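Local structure of interleukin-20 receptor subunit beta (Homo sapiens, 6DF3) at residues C[12-17]-C[173-178]; C[23-28]-C[81-86]; C[132-137]-C[142-147]. The protein pairs with IL20RA or IL22RA1 to form cell-surface receptors, the first for IL-19, IL-20 and IL-24, the second for IL-20 and IL-24. The protein carries 1 engineered substitution. All blocks are in the same frame, centred on the assembly; numbering follows the deposited sequence.

Interaction 1. Residues C[12-17]-C[173-178]; sequences TNMKHL and TFVKAI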
loop_
_atom_site.group_PDB
_atom_site.type_symbol
_atom_site.label_atom_id
_atom_site.label_comp_id
_atom_site.label_asym_id
_atom_site.label_seq_id
_atom_site.Cartn_x
_atom_site.Cartn_y
_atom_site.Cartn_z
ATOM N N THR C 12 -15.685 -0.364 16.379
ATOM C CA THR C 12 -15.140 -1.503 17.063
ATOM C C THR C 12 -14.047 -2.136 16.179
ATOM O O THR C 12 -14.358 -2.539 15.032
ATOM C CB THR C 12 -16.231 -2.576 17.225
ATOM O OG1 THR C 12 -17.281 -2.021 17.995
ATOM C CG2 THR C 12 -15.674 -3.698 18.006
ATOM N N ASN C 13 -12.829 -2.253 16.721
ATOM C CA ASN C 13 -11.656 -2.856 15.997
ATOM C C ASN C 13 -11.557 -2.408 14.496
ATOM O O ASN C 13 -11.599 -3.229 13.564
ATOM C CB ASN C 13 -11.731 -4.369 16.121
ATOM C CG ASN C 13 -11.362 -4.838 17.495
ATOM O OD1 ASN C 13 -10.588 -4.191 18.213
ATOM N ND2 ASN C 13 -11.944 -5.943 17.899
ATOM N N MET C 14 -11.563 -1.097 14.292
ATOM C CA MET C 14 -11.531 -0.476 12.919
ATOM C C MET C 14 -12.662 -0.786 12.000
ATOM O O MET C 14 -12.581 -0.467 10.833
ATOM C CB MET C 14 -10.189 -0.736 12.218
ATOM C CG MET C 14 -9.035 -0.162 12.991
ATOM S SD MET C 14 -8.917 1.697 13.033
ATOM C CE MET C 14 -8.231 1.977 11.387
ATOM N N LYS C 15 -13.766 -1.338 12.505
ATOM C CA LYS C 15 -15.030 -1.396 11.747
ATOM C C LYS C 15 -15.976 -0.265 12.201
ATOM O O LYS C 15 -16.368 -0.224 13.389
ATOM C CB LYS C 15 -15.713 -2.732 12.000
ATOM C CG LYS C 15 -16.920 -2.897 11.116
ATOM C CD LYS C 15 -17.695 -4.163 11.461
ATOM C CE LYS C 15 -18.871 -4.312 10.506
ATOM N NZ LYS C 15 -19.961 -5.128 11.100
ATOM N N HIS C 16 -16.354 0.647 11.306
ATOM C CA HIS C 16 -17.180 1.781 11.706
ATOM C C HIS C 16 -18.599 1.701 11.194
ATOM O O HIS C 16 -18.848 1.775 9.980
ATOM C CB HIS C 16 -16.553 3.099 11.286
ATOM C CG HIS C 16 -15.075 3.069 11.232
ATOM N ND1 HIS C 16 -14.296 2.798 12.339
ATOM C CD2 HIS C 16 -14.209 3.320 10.195
ATOM C CE1 HIS C 16 -13.014 2.778 11.964
ATOM N NE2 HIS C 16 -12.932 3.102 10.667
ATOM N N LEU C 17 -19.529 1.636 12.150
ATOM C CA LEU C 17 -20.963 1.537 11.898
ATOM C C LEU C 17 -21.673 2.853 12.201
ATOM O O LEU C 17 -21.681 3.267 13.326
ATOM C CB LEU C 17 -21.562 0.447 12.812
ATOM C CG LEU C 17 -22.095 -0.867 12.296
ATOM C CD1 LEU C 17 -22.931 -1.628 13.374
ATOM C CD2 LEU C 17 -22.946 -0.649 11.060
ATOM N N THR C 173 -2.919 -6.187 20.475
ATOM C CA THR C 173 -3.176 -5.848 19.109
ATOM C C THR C 173 -2.470 -4.460 18.912
ATOM O O THR C 173 -2.272 -3.729 19.899
ATOM C CB THR C 173 -4.705 -5.831 19.011
ATOM O OG1 THR C 173 -5.214 -6.780 18.058
ATOM C CG2 THR C 173 -5.183 -4.472 18.821
ATOM N N PHE C 174 -2.047 -4.136 17.678
ATOM C CA PHE C 174 -1.412 -2.827 17.316
ATOM C C PHE C 174 -1.890 -2.384 15.940
ATOM O O PHE C 174 -1.919 -3.200 15.047
ATOM C CB PHE C 174 0.122 -2.874 17.254
ATOM C CG PHE C 174 0.748 -1.574 16.794
ATOM C CD1 PHE C 174 0.729 -0.435 17.607
ATOM C CD2 PHE C 174 1.331 -1.468 15.533
ATOM C CE1 PHE C 174 1.292 0.785 17.184
ATOM C CE2 PHE C 174 1.906 -0.258 15.097
ATOM C CZ PHE C 174 1.891 0.878 15.917
ATOM N N VAL C 175 -2.233 -1.092 15.815
ATOM C CA VAL C 175 -2.917 -0.496 14.658
ATOM C C VAL C 175 -2.081 0.727 14.199
ATOM O O VAL C 175 -2.187 1.860 14.774
ATOM C CB VAL C 175 -4.398 -0.091 15.029
ATOM C CG1 VAL C 175 -5.099 0.639 13.874
ATOM C CG2 VAL C 175 -5.240 -1.322 15.370
ATOM N N LYS C 176 -1.181 0.491 13.210
ATOM C CA LYS C 176 -0.277 1.538 12.700
ATOM C C LYS C 176 -1.013 2.855 12.318
ATOM O O LYS C 176 -0.566 3.929 12.693
ATOM C CB LYS C 176 0.498 1.002 11.523
ATOM C CG LYS C 176 1.656 1.896 11.113
ATOM C CD LYS C 176 2.499 1.264 10.021
ATOM C CE LYS C 176 3.358 0.143 10.582
ATOM N NZ LYS C 176 4.253 -0.337 9.499
ATOM N N ALA C 177 -2.172 2.764 11.653
ATOM C CA ALA C 177 -2.924 3.937 11.228
ATOM C C ALA C 177 -3.322 4.944 12.320
ATOM O O ALA C 177 -3.573 6.122 11.992
ATOM C CB ALA C 177 -4.164 3.539 10.509
ATOM N N ILE C 178 -3.394 4.473 13.581
ATOM C CA ILE C 178 -3.777 5.321 14.723
ATOM C C ILE C 178 -2.748 5.368 15.864
ATOM O O ILE C 178 -2.862 6.214 16.757
ATOM C CB ILE C 178 -5.191 4.897 15.213
ATOM C CG1 ILE C 178 -5.183 3.507 15.844
ATOM C CG2 ILE C 178 -6.155 4.871 14.026
ATOM C CD1 ILE C 178 -6.564 2.956 16.147
#

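Interaction 2. Residues C[23-28]-C[81-86]; sequences VIAPGE and ATLGSQ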
loop_
_atom_site.group_PDB
_atom_site.type_symbol
_atom_site.label_atom_id
_atom_site.label_comp_id
_atom_site.label_asym_id
_atom_site.label_seq_id
_atom_site.Cartn_x
_atom_site.Cartn_y
_atom_site.Cartn_z
ATOM N N VAL C 23 -36.986 5.993 10.896
ATOM C CA VAL C 23 -38.060 6.922 10.649
ATOM C C VAL C 23 -39.350 6.136 10.490
ATOM O O VAL C 23 -39.383 5.133 9.773
ATOM C CB VAL C 23 -37.781 7.766 9.411
ATOM C CG1 VAL C 23 -39.005 8.565 8.991
ATOM C CG2 VAL C 23 -36.585 8.663 9.713
ATOM N N ILE C 24 -40.399 6.623 11.155
ATOM C CA ILE C 24 -41.671 5.919 11.254
ATOM C C ILE C 24 -42.479 6.164 9.982
ATOM O O ILE C 24 -42.644 7.317 9.554
ATOM C CB ILE C 24 -42.456 6.335 12.546
ATOM C CG1 ILE C 24 -43.258 5.139 13.085
ATOM C CG2 ILE C 24 -43.370 7.565 12.362
ATOM C CD1 ILE C 24 -42.361 4.028 13.618
ATOM N N ALA C 25 -42.980 5.087 9.379
ATOM C CA ALA C 25 -43.738 5.185 8.132
ATOM C C ALA C 25 -44.662 3.982 7.930
ATOM O O ALA C 25 -44.506 3.227 6.958
ATOM C CB ALA C 25 -42.778 5.336 6.953
ATOM N N PRO C 26 -45.649 3.810 8.840
ATOM C CA PRO C 26 -46.567 2.675 8.658
ATOM C C PRO C 26 -47.165 2.738 7.245
ATOM O O PRO C 26 -47.544 3.819 6.812
ATOM C CB PRO C 26 -47.605 2.869 9.777
ATOM C CG PRO C 26 -46.899 3.694 10.808
ATOM C CD PRO C 26 -46.053 4.640 9.994
ATOM N N GLY C 27 -47.157 1.613 6.521
ATOM C CA GLY C 27 -47.366 1.606 5.062
ATOM C C GLY C 27 -46.233 0.974 4.257
ATOM O O GLY C 27 -46.282 -0.234 3.976
ATOM N N GLU C 28 -45.211 1.792 3.926
ATOM C CA GLU C 28 -44.111 1.444 2.995
ATOM C C GLU C 28 -42.802 1.306 3.740
ATOM O O GLU C 28 -42.721 1.701 4.898
ATOM C CB GLU C 28 -44.034 2.484 1.852
ATOM C CG GLU C 28 -45.108 2.217 0.767
ATOM C CD GLU C 28 -45.529 3.441 -0.055
ATOM O OE1 GLU C 28 -44.652 4.181 -0.573
ATOM O OE2 GLU C 28 -46.753 3.658 -0.188
ATOM N N ALA C 81 -33.642 9.995 4.679
ATOM C CA ALA C 81 -34.570 8.946 4.396
ATOM C C ALA C 81 -35.316 9.275 3.124
ATOM O O ALA C 81 -35.559 10.437 2.848
ATOM C CB ALA C 81 -35.529 8.805 5.551
ATOM N N THR C 82 -35.627 8.223 2.364
ATOM C CA THR C 82 -36.451 8.278 1.147
ATOM C C THR C 82 -37.624 7.287 1.195
ATOM O O THR C 82 -37.552 6.199 1.810
ATOM C CB THR C 82 -35.662 7.982 -0.166
ATOM O OG1 THR C 82 -34.689 6.946 0.040
ATOM C CG2 THR C 82 -34.943 9.231 -0.665
ATOM N N LEU C 83 -38.678 7.703 0.496
ATOM C CA LEU C 83 -39.952 6.995 0.402
ATOM C C LEU C 83 -40.621 7.529 -0.882
ATOM O O LEU C 83 -41.647 8.228 -0.833
ATOM C CB LEU C 83 -40.794 7.252 1.669
ATOM C CG LEU C 83 -41.830 6.208 2.079
ATOM C CD1 LEU C 83 -42.429 6.495 3.449
ATOM C CD2 LEU C 83 -42.932 6.137 1.052
ATOM N N GLY C 84 -39.980 7.242 -2.017
ATOM C CA GLY C 84 -40.445 7.710 -3.330
ATOM C C GLY C 84 -39.992 9.110 -3.716
ATOM O O GLY C 84 -38.805 9.334 -3.930
ATOM N N SER C 85 -40.942 10.041 -3.861
ATOM C CA SER C 85 -40.615 11.470 -4.067
ATOM C C SER C 85 -40.092 12.094 -2.765
ATOM O O SER C 85 -39.028 12.770 -2.745
ATOM C CB SER C 85 -41.810 12.273 -4.634
ATOM O OG SER C 85 -43.076 11.719 -4.305
ATOM N N GLN C 86 -40.830 11.850 -1.680
ATOM C CA GLN C 86 -40.451 12.384 -0.384
ATOM C C GLN C 86 -39.032 11.883 0.039
ATOM O O GLN C 86 -38.818 10.692 0.259
ATOM C CB GLN C 86 -41.561 12.134 0.666
ATOM C CG GLN C 86 -42.615 13.253 0.726
ATOM C CD GLN C 86 -43.566 13.114 1.908
ATOM O OE1 GLN C 86 -43.751 12.024 2.437
ATOM N NE2 GLN C 86 -44.164 14.219 2.333
#

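Interaction 3. Residues C[132-137]-C[142-147]; sequences LVAYWR and AEEHVK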
loop_
_atom_site.group_PDB
_atom_site.type_symbol
_atom_site.label_atom_id
_atom_site.label_comp_id
_atom_site.label_asym_id
_atom_site.label_seq_id
_atom_site.Cartn_x
_atom_site.Cartn_y
_atom_site.Cartn_z
ATOM N N LEU C 132 1.152 -8.406 18.923
ATOM C CA LEU C 132 2.226 -8.621 19.871
ATOM C C LEU C 132 1.867 -9.769 20.783
ATOM O O LEU C 132 0.805 -9.801 21.371
ATOM C CB LEU C 132 2.361 -7.402 20.744
ATOM C CG LEU C 132 3.762 -6.988 21.091
ATOM C CD1 LEU C 132 4.004 -5.702 20.321
ATOM C CD2 LEU C 132 3.959 -6.823 22.613
ATOM N N VAL C 133 2.765 -10.716 20.925
ATOM C CA VAL C 133 2.541 -11.866 21.799
ATOM C C VAL C 133 3.703 -11.905 22.764
ATOM O O VAL C 133 4.849 -11.939 22.345
ATOM C CB VAL C 133 2.409 -13.190 21.017
ATOM C CG1 VAL C 133 2.052 -14.343 21.945
ATOM C CG2 VAL C 133 1.328 -13.048 19.952
ATOM N N ALA C 134 3.391 -11.838 24.053
ATOM C CA ALA C 134 4.383 -11.977 25.119
ATOM C C ALA C 134 4.255 -13.373 25.620
ATOM O O ALA C 134 3.123 -13.866 25.814
ATOM C CB ALA C 134 4.135 -10.998 26.260
ATOM N N TYR C 135 5.417 -14.023 25.772
ATOM C CA TYR C 135 5.482 -15.324 26.395
ATOM C C TYR C 135 6.762 -15.539 27.223
ATOM O O TYR C 135 7.820 -14.939 26.955
ATOM C CB TYR C 135 5.305 -16.435 25.350
ATOM C CG TYR C 135 6.393 -16.586 24.279
ATOM C CD1 TYR C 135 7.548 -17.407 24.453
ATOM C CD2 TYR C 135 6.225 -15.956 23.064
ATOM C CE1 TYR C 135 8.496 -17.516 23.425
ATOM C CE2 TYR C 135 7.143 -16.068 22.055
ATOM C CZ TYR C 135 8.254 -16.830 22.214
ATOM O OH TYR C 135 9.028 -16.811 21.079
ATOM N N TRP C 136 6.638 -16.418 28.215
ATOM C CA TRP C 136 7.693 -16.653 29.204
ATOM C C TRP C 136 7.529 -18.025 29.864
ATOM O O TRP C 136 6.426 -18.586 29.924
ATOM C CB TRP C 136 7.702 -15.539 30.276
ATOM C CG TRP C 136 6.436 -15.458 31.162
ATOM C CD1 TRP C 136 6.206 -16.135 32.342
ATOM C CD2 TRP C 136 5.268 -14.650 30.937
ATOM N NE1 TRP C 136 4.967 -15.814 32.844
ATOM C CE2 TRP C 136 4.374 -14.901 32.008
ATOM C CE3 TRP C 136 4.889 -13.747 29.928
ATOM C CZ2 TRP C 136 3.133 -14.295 32.102
ATOM C CZ3 TRP C 136 3.644 -13.134 30.013
ATOM C CH2 TRP C 136 2.774 -13.414 31.098
ATOM N N ARG C 137 8.644 -18.555 30.341
ATOM C CA ARG C 137 8.636 -19.720 31.197
ATOM C C ARG C 137 8.208 -19.220 32.580
ATOM O O ARG C 137 8.773 -18.239 33.055
ATOM C CB ARG C 137 10.043 -20.302 31.229
ATOM C CG ARG C 137 10.150 -21.698 31.791
ATOM C CD ARG C 137 11.600 -22.151 31.754
ATOM N NE ARG C 137 11.775 -23.397 32.466
ATOM C CZ ARG C 137 11.517 -24.617 31.994
ATOM N NH1 ARG C 137 11.042 -24.790 30.766
ATOM N NH2 ARG C 137 11.747 -25.683 32.776
ATOM N N ALA C 142 13.396 -16.786 33.713
ATOM C CA ALA C 142 13.297 -16.222 32.332
ATOM C C ALA C 142 12.546 -14.908 32.201
ATOM O O ALA C 142 11.656 -14.607 32.992
ATOM C CB ALA C 142 12.683 -17.240 31.381
ATOM N N GLU C 143 12.906 -14.142 31.177
ATOM C CA GLU C 143 12.308 -12.838 30.927
ATOM C C GLU C 143 11.502 -12.927 29.663
ATOM O O GLU C 143 11.922 -13.570 28.706
ATOM C CB GLU C 143 13.386 -11.777 30.814
ATOM C CG GLU C 143 14.139 -11.603 32.127
ATOM C CD GLU C 143 15.340 -10.692 32.014
ATOM O OE1 GLU C 143 15.329 -9.831 31.113
ATOM O OE2 GLU C 143 16.286 -10.835 32.827
ATOM N N GLU C 144 10.347 -12.274 29.669
ATOM C CA GLU C 144 9.321 -12.504 28.651
ATOM C C GLU C 144 9.756 -12.026 27.272
ATOM O O GLU C 144 10.141 -10.865 27.092
ATOM C CB GLU C 144 7.941 -11.913 29.061
ATOM C CG GLU C 144 7.711 -10.396 28.946
ATOM C CD GLU C 144 6.370 -9.947 29.578
ATOM O OE1 GLU C 144 6.176 -10.131 30.819
ATOM O OE2 GLU C 144 5.505 -9.410 28.842
ATOM N N HIS C 145 9.704 -12.942 26.307
ATOM C CA HIS C 145 9.999 -12.608 24.907
ATOM C C HIS C 145 8.741 -12.076 24.203
ATOM O O HIS C 145 7.666 -11.985 24.792
ATOM C CB HIS C 145 10.581 -13.818 24.169
ATOM C CG HIS C 145 11.656 -14.518 24.930
ATOM N ND1 HIS C 145 11.426 -15.682 25.628
ATOM C CD2 HIS C 145 12.951 -14.195 25.143
ATOM C CE1 HIS C 145 12.546 -16.065 26.220
ATOM N NE2 HIS C 145 13.487 -15.180 25.940
ATOM N N VAL C 146 8.912 -11.709 22.940
ATOM C CA VAL C 146 7.889 -11.033 22.164
ATOM C C VAL C 146 8.007 -11.452 20.691
ATOM O O VAL C 146 8.969 -11.062 20.034
ATOM C CB VAL C 146 8.022 -9.488 22.339
ATOM C CG1 VAL C 146 7.433 -8.719 21.159
ATOM C CG2 VAL C 146 7.391 -9.051 23.659
ATOM N N LYS C 147 7.035 -12.231 20.194
ATOM C CA LYS C 147 6.880 -12.498 18.750
ATOM C C LYS C 147 5.744 -11.685 18.113
ATOM O O LYS C 147 4.575 -11.825 18.471
ATOM C CB LYS C 147 6.653 -13.997 18.501
ATOM C CG LYS C 147 6.841 -14.416 17.042
ATOM C CD LYS C 147 6.802 -15.928 16.842
ATOM C CE LYS C 147 8.006 -16.445 16.036
ATOM N NZ LYS C 147 8.076 -15.871 14.647
#

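Interaction 1. Residues C[12-17]-C[173-178]
Met14 reaches out of a tight turn onto a small apolar patch made by Val175, Ala177 and Ile178. The bend at chi2 (-70°) brings its sulfur to the tips of Val175 and Ile178. Met14 SD lies 4.1 Å from Val175 CG1 and also 4.1 Å from Ile178 CD1. Met14 and Val175 point at each other and meet tip to tip. Ile178 runs past Met14 in the opposite direction. The bend at chi3 (-78°) turns the methyl end toward Ala177, where it is held less closely, with Met14 CE 4.4 Å from Ala177 CB. All four residues are buried. The turn is type I', from Thr12 to Lys15, and it joins strands 8-12 and 15-19 of the first fibronectin type III domain. Residues 173-175 end strand 167-175 of the second domain, and 176-178 lead out of it. The contact therefore bridges the elbow between the two domains, as expected for a type II cytokine receptor. Away from Met14 the packing gives way to polar side chains. Asn13 ND2 bonds Thr105 OG1, and Lys15 is exposed beside Asp64. Lys176 packs on an aromatic side chain of another protein chain and makes a weak hydrogen bond there.

Interaction 2. Residues C[23-28]-C[81-86]
Ala25 and Leu83 make the closer of two apolar contacts between the 23-28 loop and residues 81-86. Ala25 CB sits 3.7 Å from Leu83 CD1. Leu83 carries CG opposite its own backbone N (chi1 -154°), and its two methyl groups serve different partners: CD1 meets Ala25 and CD2 meets Glu28. The second apolar pair lies deeper. Val23 CG2 is 4.3 Å from Ala81 CB, and both residues are buried. Val30 packs on Ala25 and Ala81, while Leu1 packs on Ala81 and Leu83. The N-terminus and the far end of the same loop therefore add to this small apolar cluster.

The contact of Glu28 with Leu83 is of another kind, a charged chain lying against a hydrocarbon one. The two side chains cross at about a right angle. Glu28 CB is 3.9 Å from Leu83 CD2. The carboxylate comes still nearer, but that approach is too short to be relied on. Glu28 is exposed and marks the solvent side of the contact.

Polar bonds act within each segment or to its neighbours. Leu83 N donates to Gln86 O at 3.0 Å and closes the tight turn through Gly84 and Ser85. In the loop, the bond from Glu28 N to Ala25 O is weak, at 3.4 Å. Val23 N bonds the hydroxyl of Tyr32, and Ala81 pairs through its backbone with Ser88.

The loop joins strands 15-19 and 31-37, and the turn joins strands 74-83 and 86-98. These correspond to the B-C loop and the F-G turn of a fibronectin type III domain, which lie together at one end of its beta sandwich.

Interaction 3. Residues C[132-137]-C[142-147]
Tyr135 and His145 are cross-strand partners in an antiparallel hairpin, and their rings meet obliquely, planes at 55°. His145 CB lies over one face of the tyrosine ring, offset toward the rim. Lys147 comes to the edge of that ring, with Lys147 CB 4.1 Å from Tyr135 CE2. Lys147 turns its far end away, and NZ bonds the backbone of another protein chain.

Trp136 and Glu144 lie side by side and point the same way. The indole and carboxylate planes differ by 21°, and Glu144 CB is 3.7 Å from Trp136 CE3. Glu144 OE2 comes 3.3 Å from Ala134 CB. Nearer the start of strand 130-137, Leu132 CG touches Val146 CG1 at 4.1 Å. At the other end Arg137 CB meets Ala142 CB, while the guanidinium group bonds the carbonyls of Glu162 and Pro163.

Tyr135 and His145 are a hydrogen-bonded pair. His145 N donates to Tyr135 O at 2.8 Å, and Tyr135 N to His145 O at 3.2 Å. The next hydrogen-bonded pair, Val133 and Lys147, is loose, and the bond from Val133 N to Lys147 O is weak. The chemistry thus divides: backbone bonds pair the strands, while Arg137 and Lys147 touch through carbon and bond elsewhere. The Glu144 carboxylate lies against Ala134 and the indole, and His145 ND1 is buried by the contact with no partner in the model.

How the interactions relate
Interactions 1, 2 and 3 are spread along an elongated receptor ectodomain of two fibronectin type III domains. Interaction 2 lies within the first domain and interaction 3 within the second, with centres about 57 Å apart on opposite sides of the chain's centre. Interaction 1 lies near that centre and joins the domains. Along the chain it encloses the other two, with interaction 2 closing before interaction 3 opens. Interactions 1 and 3 reach one sheet through neighbouring strands 167-175 and 130-137; their nearest atoms are about 5 Å apart. Both also place a lysine, Lys176 or Lys147, against another protein chain. No other chain of the assembly touches interaction 2, toward the first domain's far end.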